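Local coordinates for protein endo-beta-1,2-glucanase (Talaromyces funiculosus, PDB 6IMV) that hydrolyses beta-1,2-glucans at internal linkages, acting as a fungal endo-type glycoside hydrolase that accommodates the disaccharide sophorose, at residues A[31-34]-A[35-39]; A[272-275]-A[276-279]; A[466-469]-A[470-474]. All coordinates share one frame; numbering follows the deposited sequence.

Contact 1 (A[31-34]-A[35-39])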
loop_
_atom_site.group_PDB
_atom_site.type_symbol
_atom_site.label_atom_id
_atom_site.label_comp_id
_atom_site.label_asym_id
_atom_site.label_seq_id
_atom_site.Cartn_x
_atom_site.Cartn_y
_atom_site.Cartn_z
ATOM N N SER A 31 -19.233 -10.614 3.171
ATOM C CA SER A 31 -19.155 -9.841 4.409
ATOM C C SER A 31 -18.824 -10.737 5.603
ATOM O O SER A 31 -18.031 -10.350 6.463
ATOM C CB SER A 31 -20.414 -9.068 4.647
ATOM O OG SER A 31 -20.449 -7.971 3.762
ATOM N N LYS A 32 -19.440 -11.917 5.657
ATOM C CA LYS A 32 -19.221 -12.807 6.768
ATOM C C LYS A 32 -17.750 -13.236 6.790
ATOM O O LYS A 32 -17.108 -13.252 7.845
ATOM C CB LYS A 32 -20.132 -14.038 6.718
ATOM C CG LYS A 32 -19.903 -14.979 7.889
ATOM C CD LYS A 32 -20.805 -16.185 7.959
ATOM C CE LYS A 32 -20.273 -17.168 8.978
ATOM N NZ LYS A 32 -21.121 -18.377 9.058
ATOM N N PHE A 33 -17.232 -13.611 5.618
ATOM C CA PHE A 33 -15.839 -14.037 5.491
ATOM C C PHE A 33 -14.911 -12.872 5.861
ATOM O O PHE A 33 -13.975 -13.043 6.614
ATOM C CB PHE A 33 -15.557 -14.551 4.077
ATOM C CG PHE A 33 -14.177 -15.139 3.907
ATOM C CD1 PHE A 33 -13.896 -16.431 4.328
ATOM C CD2 PHE A 33 -13.158 -14.396 3.340
ATOM C CE1 PHE A 33 -12.627 -16.967 4.176
ATOM C CE2 PHE A 33 -11.883 -14.927 3.197
ATOM C CZ PHE A 33 -11.616 -16.210 3.620
ATOM N N ILE A 34 -15.219 -11.679 5.346
ATOM C CA ILE A 34 -14.376 -10.497 5.575
ATOM C C ILE A 34 -14.321 -10.169 7.075
ATOM O O ILE A 34 -13.294 -9.719 7.579
ATOM C CB ILE A 34 -14.875 -9.321 4.718
ATOM C CG1 ILE A 34 -14.429 -9.492 3.266
ATOM C CG2 ILE A 34 -14.441 -7.987 5.296
ATOM C CD1 ILE A 34 -15.144 -8.605 2.283
ATOM N N ASN A 35 -15.434 -10.406 7.779
ATOM C CA ASN A 35 -15.520 -10.184 9.220
ATOM C C ASN A 35 -14.493 -11.059 9.953
ATOM O O ASN A 35 -13.887 -10.629 10.946
ATOM C CB ASN A 35 -16.951 -10.452 9.693
ATOM C CG ASN A 35 -17.193 -10.090 11.134
ATOM O OD1 ASN A 35 -17.032 -8.934 11.509
ATOM N ND2 ASN A 35 -17.604 -11.067 11.919
ATOM N N ASP A 36 -14.304 -12.294 9.473
ATOM C CA ASP A 36 -13.309 -13.202 10.046
ATOM C C ASP A 36 -11.895 -12.709 9.709
ATOM O O ASP A 36 -11.018 -12.704 10.578
ATOM C CB ASP A 36 -13.543 -14.640 9.587
ATOM C CG ASP A 36 -14.753 -15.271 10.260
ATOM O OD1 ASP A 36 -15.269 -14.661 11.211
ATOM O OD2 ASP A 36 -15.169 -16.355 9.831
ATOM N N VAL A 37 -11.706 -12.285 8.454
ATOM C CA VAL A 37 -10.426 -11.791 7.959
ATOM C C VAL A 37 -9.938 -10.628 8.837
ATOM O O VAL A 37 -8.799 -10.639 9.312
ATOM C CB VAL A 37 -10.505 -11.379 6.481
ATOM C CG1 VAL A 37 -9.265 -10.596 6.055
ATOM C CG2 VAL A 37 -10.723 -12.577 5.582
ATOM N N LEU A 38 -10.810 -9.641 9.052
ATOM C CA LEU A 38 -10.444 -8.422 9.764
ATOM C C LEU A 38 -10.024 -8.737 11.202
ATOM O O LEU A 38 -9.096 -8.115 11.722
ATOM C CB LEU A 38 -11.626 -7.454 9.741
ATOM C CG LEU A 38 -11.895 -6.777 8.405
ATOM C CD1 LEU A 38 -13.270 -6.125 8.410
ATOM C CD2 LEU A 38 -10.806 -5.765 8.087
ATOM N N PHE A 39 -10.730 -9.679 11.841
ATOM C CA PHE A 39 -10.465 -10.081 13.234
ATOM C C PHE A 39 -9.011 -10.548 13.370
ATOM O O PHE A 39 -8.274 -10.067 14.231
ATOM C CB PHE A 39 -11.426 -11.182 13.692
ATOM C CG PHE A 39 -11.227 -11.625 15.118
ATOM C CD1 PHE A 39 -11.834 -10.939 16.157
ATOM C CD2 PHE A 39 -10.411 -12.706 15.429
ATOM C CE1 PHE A 39 -11.642 -11.326 17.477
ATOM C CE2 PHE A 39 -10.219 -13.097 16.747
ATOM C CZ PHE A 39 -10.836 -12.405 17.767
HETATM O O HOH W 1 -17.830 -13.802 10.286
#

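Contact 2 (A[272-275]-A[276-279]). With NAG (2-acetamido-2-deoxy-beta-D-glucopyranose), chain H.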
loop_
_atom_site.group_PDB
_atom_site.type_symbol
_atom_site.label_atom_id
_atom_site.label_comp_id
_atom_site.label_asym_id
_atom_site.label_seq_id
_atom_site.Cartn_x
_atom_site.Cartn_y
_atom_site.Cartn_z
ATOM N N LEU A 272 5.069 18.526 -15.717
ATOM C CA LEU A 272 4.900 17.294 -14.929
ATOM C C LEU A 272 4.167 16.238 -15.768
ATOM O O LEU A 272 4.619 15.112 -15.881
ATOM C CB LEU A 272 4.107 17.582 -13.647
ATOM C CG LEU A 272 4.841 18.327 -12.532
ATOM C CD1 LEU A 272 3.902 18.562 -11.354
ATOM C CD2 LEU A 272 6.080 17.570 -12.077
ATOM N N TRP A 273 3.030 16.628 -16.353
ATOM C CA TRP A 273 2.159 15.684 -17.049
ATOM C C TRP A 273 2.729 15.330 -18.425
ATOM O O TRP A 273 2.614 14.190 -18.868
ATOM C CB TRP A 273 0.728 16.214 -17.101
ATOM C CG TRP A 273 0.143 16.232 -15.725
ATOM C CD1 TRP A 273 -0.018 17.317 -14.917
ATOM C CD2 TRP A 273 -0.303 15.093 -14.966
ATOM N NE1 TRP A 273 -0.544 16.932 -13.711
ATOM C CE2 TRP A 273 -0.735 15.578 -13.711
ATOM C CE3 TRP A 273 -0.416 13.722 -15.234
ATOM C CZ2 TRP A 273 -1.247 14.741 -12.724
ATOM C CZ3 TRP A 273 -0.928 12.892 -14.258
ATOM C CH2 TRP A 273 -1.333 13.398 -13.017
ATOM N N GLU A 274 3.408 16.291 -19.055
ATOM C CA GLU A 274 4.032 16.066 -20.343
ATOM C C GLU A 274 5.142 15.022 -20.202
ATOM O O GLU A 274 5.227 14.095 -20.990
ATOM C CB GLU A 274 4.592 17.375 -20.892
ATOM C CG GLU A 274 5.101 17.251 -22.313
ATOM C CD GLU A 274 5.572 18.566 -22.909
ATOM O OE1 GLU A 274 5.154 19.631 -22.391
ATOM O OE2 GLU A 274 6.358 18.519 -23.878
ATOM N N TYR A 275 5.987 15.187 -19.183
ATOM C CA TYR A 275 7.119 14.313 -18.973
ATOM C C TYR A 275 6.640 12.906 -18.583
ATOM O O TYR A 275 7.329 11.925 -18.832
ATOM C CB TYR A 275 8.061 14.889 -17.915
ATOM C CG TYR A 275 9.359 14.135 -17.831
ATOM C CD1 TYR A 275 10.294 14.239 -18.849
ATOM C CD2 TYR A 275 9.633 13.282 -16.779
ATOM C CE1 TYR A 275 11.485 13.535 -18.810
ATOM C CE2 TYR A 275 10.823 12.579 -16.715
ATOM C CZ TYR A 275 11.752 12.710 -17.734
ATOM O OH TYR A 275 12.920 12.019 -17.695
ATOM N N LYS A 276 5.458 12.833 -17.959
ATOM C CA LYS A 276 4.858 11.580 -17.509
ATOM C C LYS A 276 4.219 10.813 -18.674
ATOM O O LYS A 276 4.108 9.599 -18.604
ATOM C CB LYS A 276 3.813 11.854 -16.421
ATOM C CG LYS A 276 4.360 11.870 -14.997
ATOM C CD LYS A 276 3.392 12.427 -13.970
ATOM C CE LYS A 276 2.099 11.640 -13.886
ATOM N NZ LYS A 276 2.331 10.210 -13.587
ATOM N N ARG A 277 3.810 11.530 -19.728
ATOM C CA ARG A 277 2.845 11.030 -20.733
ATOM C C ARG A 277 3.338 9.755 -21.418
ATOM O O ARG A 277 2.551 8.835 -21.629
ATOM C CB ARG A 277 2.536 12.121 -21.767
ATOM C CG ARG A 277 1.142 12.029 -22.382
ATOM C CD ARG A 277 0.642 13.355 -22.945
ATOM N NE ARG A 277 0.249 14.277 -21.879
ATOM C CZ ARG A 277 0.439 15.593 -21.896
ATOM N NH1 ARG A 277 1.166 16.144 -22.851
ATOM N NH2 ARG A 277 -0.099 16.346 -20.952
ATOM N N PRO A 278 4.624 9.646 -21.828
ATOM C CA PRO A 278 5.094 8.439 -22.505
ATOM C C PRO A 278 5.043 7.155 -21.655
ATOM O O PRO A 278 5.181 6.069 -22.203
ATOM C CB PRO A 278 6.556 8.770 -22.871
ATOM C CG PRO A 278 6.626 10.290 -22.842
ATOM C CD PRO A 278 5.669 10.685 -21.734
ATOM N N GLN A 279 4.872 7.279 -20.332
ATOM C CA GLN A 279 4.836 6.105 -19.442
ATOM C C GLN A 279 3.389 5.630 -19.228
ATOM O O GLN A 279 3.176 4.597 -18.585
ATOM C CB GLN A 279 5.530 6.420 -18.118
ATOM C CG GLN A 279 7.052 6.441 -18.206
ATOM C CD GLN A 279 7.602 7.575 -19.036
ATOM O OE1 GLN A 279 8.260 7.356 -20.045
ATOM N NE2 GLN A 279 7.324 8.802 -18.633
HETATM C C1 NAG H . 9.685 0.845 -20.611
HETATM C C2 NAG H . 9.680 0.660 -22.127
HETATM C C3 NAG H . 10.686 1.636 -22.721
HETATM C C4 NAG H . 10.252 3.054 -22.364
HETATM C C5 NAG H . 10.359 3.196 -20.839
HETATM C C6 NAG H . 9.978 4.581 -20.329
HETATM C C7 NAG H . 9.167 -1.613 -22.924
HETATM C C8 NAG H . 9.722 -2.967 -23.204
HETATM N N2 NAG H . 10.034 -0.697 -22.503
HETATM O O3 NAG H . 10.707 1.468 -24.128
HETATM O O4 NAG H . 11.017 4.018 -23.100
HETATM O O5 NAG H . 9.472 2.229 -20.260
HETATM O O6 NAG H . 8.740 4.999 -20.925
HETATM O O7 NAG H . 7.983 -1.386 -23.058
#

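Contact 3 (A[466-469]-A[470-474])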
loop_
_atom_site.group_PDB
_atom_site.type_symbol
_atom_site.label_atom_id
_atom_site.label_comp_id
_atom_site.label_asym_id
_atom_site.label_seq_id
_atom_site.Cartn_x
_atom_site.Cartn_y
_atom_site.Cartn_z
ATOM N N GLU A 466 -10.394 17.046 -13.924
ATOM C CA GLU A 466 -10.128 17.583 -15.272
ATOM C C GLU A 466 -8.816 17.028 -15.829
ATOM O O GLU A 466 -8.759 16.537 -16.949
ATOM C CB GLU A 466 -10.053 19.113 -15.228
ATOM C CG GLU A 466 -9.631 19.737 -16.545
ATOM C CD GLU A 466 -9.557 21.249 -16.513
ATOM O OE1 GLU A 466 -8.764 21.787 -15.721
ATOM O OE2 GLU A 466 -10.307 21.873 -17.263
ATOM N N ARG A 467 -7.752 17.154 -15.035
ATOM C CA ARG A 467 -6.429 16.744 -15.457
ATOM C C ARG A 467 -6.395 15.230 -15.700
ATOM O O ARG A 467 -5.895 14.774 -16.717
ATOM C CB ARG A 467 -5.397 17.151 -14.398
ATOM C CG ARG A 467 -4.002 16.581 -14.614
ATOM C CD ARG A 467 -3.400 16.905 -15.972
ATOM N NE ARG A 467 -3.161 18.328 -16.148
ATOM C CZ ARG A 467 -2.528 18.861 -17.181
ATOM N NH1 ARG A 467 -2.247 20.154 -17.189
ATOM N NH2 ARG A 467 -2.157 18.099 -18.195
ATOM N N ILE A 468 -6.877 14.444 -14.737
ATOM C CA ILE A 468 -6.603 13.002 -14.775
ATOM C C ILE A 468 -7.550 12.345 -15.796
ATOM O O ILE A 468 -7.154 11.426 -16.492
ATOM C CB ILE A 468 -6.642 12.378 -13.362
ATOM C CG1 ILE A 468 -5.806 11.095 -13.284
ATOM C CG2 ILE A 468 -8.069 12.140 -12.892
ATOM C CD1 ILE A 468 -4.374 11.231 -13.778
ATOM N N GLU A 469 -8.767 12.892 -15.959
ATOM C CA GLU A 469 -9.678 12.406 -17.000
ATOM C C GLU A 469 -9.092 12.722 -18.379
ATOM O O GLU A 469 -9.119 11.865 -19.260
ATOM C CB GLU A 469 -11.080 12.989 -16.853
ATOM C CG GLU A 469 -12.083 12.357 -17.799
ATOM C CD GLU A 469 -13.534 12.614 -17.435
ATOM O OE1 GLU A 469 -13.867 13.785 -17.152
ATOM O OE2 GLU A 469 -14.330 11.639 -17.428
ATOM N N ALA A 470 -8.505 13.917 -18.537
ATOM C CA ALA A 470 -7.862 14.299 -19.786
ATOM C C ALA A 470 -6.750 13.305 -20.136
ATOM O O ALA A 470 -6.696 12.814 -21.270
ATOM C CB ALA A 470 -7.339 15.719 -19.716
ATOM N N GLU A 471 -5.866 13.016 -19.165
ATOM C CA GLU A 471 -4.690 12.213 -19.442
ATOM C C GLU A 471 -5.133 10.796 -19.833
ATOM O O GLU A 471 -4.640 10.245 -20.823
ATOM C CB GLU A 471 -3.717 12.215 -18.257
ATOM C CG GLU A 471 -3.055 13.555 -17.997
ATOM C CD GLU A 471 -2.191 14.109 -19.125
ATOM O OE1 GLU A 471 -1.596 13.306 -19.888
ATOM O OE2 GLU A 471 -2.126 15.342 -19.256
ATOM N N TYR A 472 -6.064 10.219 -19.064
ATOM C CA TYR A 472 -6.488 8.833 -19.272
ATOM C C TYR A 472 -7.344 8.723 -20.546
ATOM O O TYR A 472 -7.149 7.787 -21.314
ATOM C CB TYR A 472 -7.176 8.268 -18.024
ATOM C CG TYR A 472 -6.216 7.623 -17.054
ATOM C CD1 TYR A 472 -5.866 6.292 -17.185
ATOM C CD2 TYR A 472 -5.631 8.345 -16.025
ATOM C CE1 TYR A 472 -4.953 5.696 -16.334
ATOM C CE2 TYR A 472 -4.731 7.753 -15.150
ATOM C CZ TYR A 472 -4.391 6.422 -15.304
ATOM O OH TYR A 472 -3.504 5.827 -14.452
ATOM N N SER A 473 -8.240 9.693 -20.798
ATOM C CA SER A 473 -9.139 9.599 -21.954
ATOM C C SER A 473 -8.359 9.774 -23.265
ATOM O O SER A 473 -8.806 9.299 -24.305
ATOM C CB SER A 473 -10.316 10.547 -21.854
ATOM O OG SER A 473 -9.905 11.899 -21.901
ATOM N N ARG A 474 -7.181 10.408 -23.213
ATOM C CA ARG A 474 -6.349 10.600 -24.406
ATOM C C ARG A 474 -5.656 9.296 -24.826
ATOM O O ARG A 474 -5.378 9.103 -26.010
ATOM C CB ARG A 474 -5.304 11.698 -24.167
ATOM C CG ARG A 474 -5.878 13.104 -24.271
ATOM C CD ARG A 474 -4.945 14.205 -23.820
ATOM N NE ARG A 474 -3.858 14.378 -24.766
ATOM C CZ ARG A 474 -2.856 15.239 -24.602
ATOM N NH1 ARG A 474 -2.867 16.087 -23.586
ATOM N NH2 ARG A 474 -1.842 15.231 -25.445
#

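Contact 1 (A[31-34]-A[35-39])
F33 and V37, one helical turn apart, set their side chains at a slant: the methyl CG2 of V37 approaches the ring of F33 obliquely, 3.5 Å from CE2. The ring stands there because CG of F33 is anti to the backbone N (chi1 -174°). The same two residues are also joined through the backbone, where V37 N bonds to F33 O at 3.0 Å. I34 and L38 are arranged differently. They run side by side and point the same way, so that CG2 of I34 and CD1 of L38 meet alongside each other at 3.8 Å, while the leucine CG also rests on the I34 carbonyl oxygen. On the polar flank one water ties three residues together. It donates to K32 O at 2.6 Å and to D36 OD1 at 2.9 Å, and accepts a bond from N35 ND2 at 3.2 Å. D36 N is a second donor to K32 O, but its bond is weak at 3.4 Å. The other carboxylate oxygen, D36 OD2, is held by Y21 OH, so the aspartate is gripped from two directions. This is the i to i+4 packing of an amphipathic helix, with F33, I34, V37 and L38 buried and a water-bridged polar flank. Within the fold, F33 of helix 30-41 packs among F17 and Y21, whose rings it meets edge-to-face, and on M398 of helix 394-405. I34, V37 and L38 pack on I443 of helix 433-443, and L38 also touches D99 and R102 of helix 98-104.

Contact 2 (A[272-275]-A[276-279])
Q279 uses both ends of its amide: OE1 takes a hydrogen bond of 2.6 Å from O6 of the NAG, while NE2 gives a weak one of 3.1 Å back to Y275 O. The bend at chi2 (67°) brings NE2 within bonding distance of that carbonyl. NE2 also bonds to N246 O, so both ends of the amide are engaged, which would oppose its flipping; K297 NZ is a second protein partner of the sugar. K276 lies alongside W273, pointing the same way. Its CD sits over one face of the indole toward the rim, and its CE comes to 3.3 Å from CZ3. Bends at chi3 and chi4 then carry NZ to its salt bridge with E252. R277 folds back over the helix end, with one face of its guanidinium beneath W273 O (3.6 Å above the plane) and E274 CA; its NH2 is paired with E471. In the backbone, R277 N bonds to E274 O at 3.2 Å from above the carbonyl plane, and Q279 N to K276 O at 3.0 Å. P278 has no N-H to offer and instead lays CD against E274 O. Such i-to-i+3 bonds, following weak ones from K276 N, are characteristic of an alpha-helix tightening into a 3-10 turn: here helix 266-276 ends before strand 282-287, beside a glycan attached to the protein itself.

Contact 3 (A[466-469]-A[470-474])
E471 begins its path over the carbonyl of R467, one turn back on the helix, with CB at 3.7 Å from R467 O. CG comes closer to that oxygen, at 3.3 Å, and also touches CD of the arginine. From there the chain bends at chi2 (-61°), and the carboxylate draws level with the guanidinium, the two planes only 15° apart. At the tip, OE2 meets R467 NH2 in an i to i+4 salt bridge of 3.0 Å, approached nearly along its C-O axis and lying in the guanidinium plane. This oxygen is doubly gripped, since R277 also pairs with it; R467 in turn sends NH1 to E270. With the guanidinium gone, as in an alanine here, E270 is likely to lose this mate and E471 one of its two arginine partners. Next along the helix, I468 and Y472 lie side by side, and the isoleucine CD1 rests 3.8 Å from CE2 of the tyrosine. S473 doubles a bond: its N and its OG, each 2.8 Å away, reach E469 O from opposite faces of the carbonyl plane, the hydroxyl bonding four residues back as helical serines commonly do. Helix 461-475 presents R467, I468 and E471 to W273 of helix 266-276, and I468 to W256 of helix 252-261, while I468 and Y472 turn to I320 of helix 318-337.

Overall arrangement
Contacts 2 and 3 are neighbours, their centres 12 Å apart, and join at a carboxylate: R277 NH2 of contact 2 lies 2.8 Å from E471 OE2 of contact 3. Sharing that oxygen brings R277 NH2 and R467 NH2, like charges, to 3.9 Å of each other. Beside them W273 CD1 packs at 3.5 Å from R467 NE. Contact 1 stands well apart, its centre 41 Å from contact 2, across the centre of the chain, and 37 Å from contact 3. None of the three supplies a residue of the glucose pocket around D60, W143 and D434. The side chains of Q279 and Y472 come to about 8 Å and 12 Å, respectively, from bound alpha-D-glucopyranose, without lining its site.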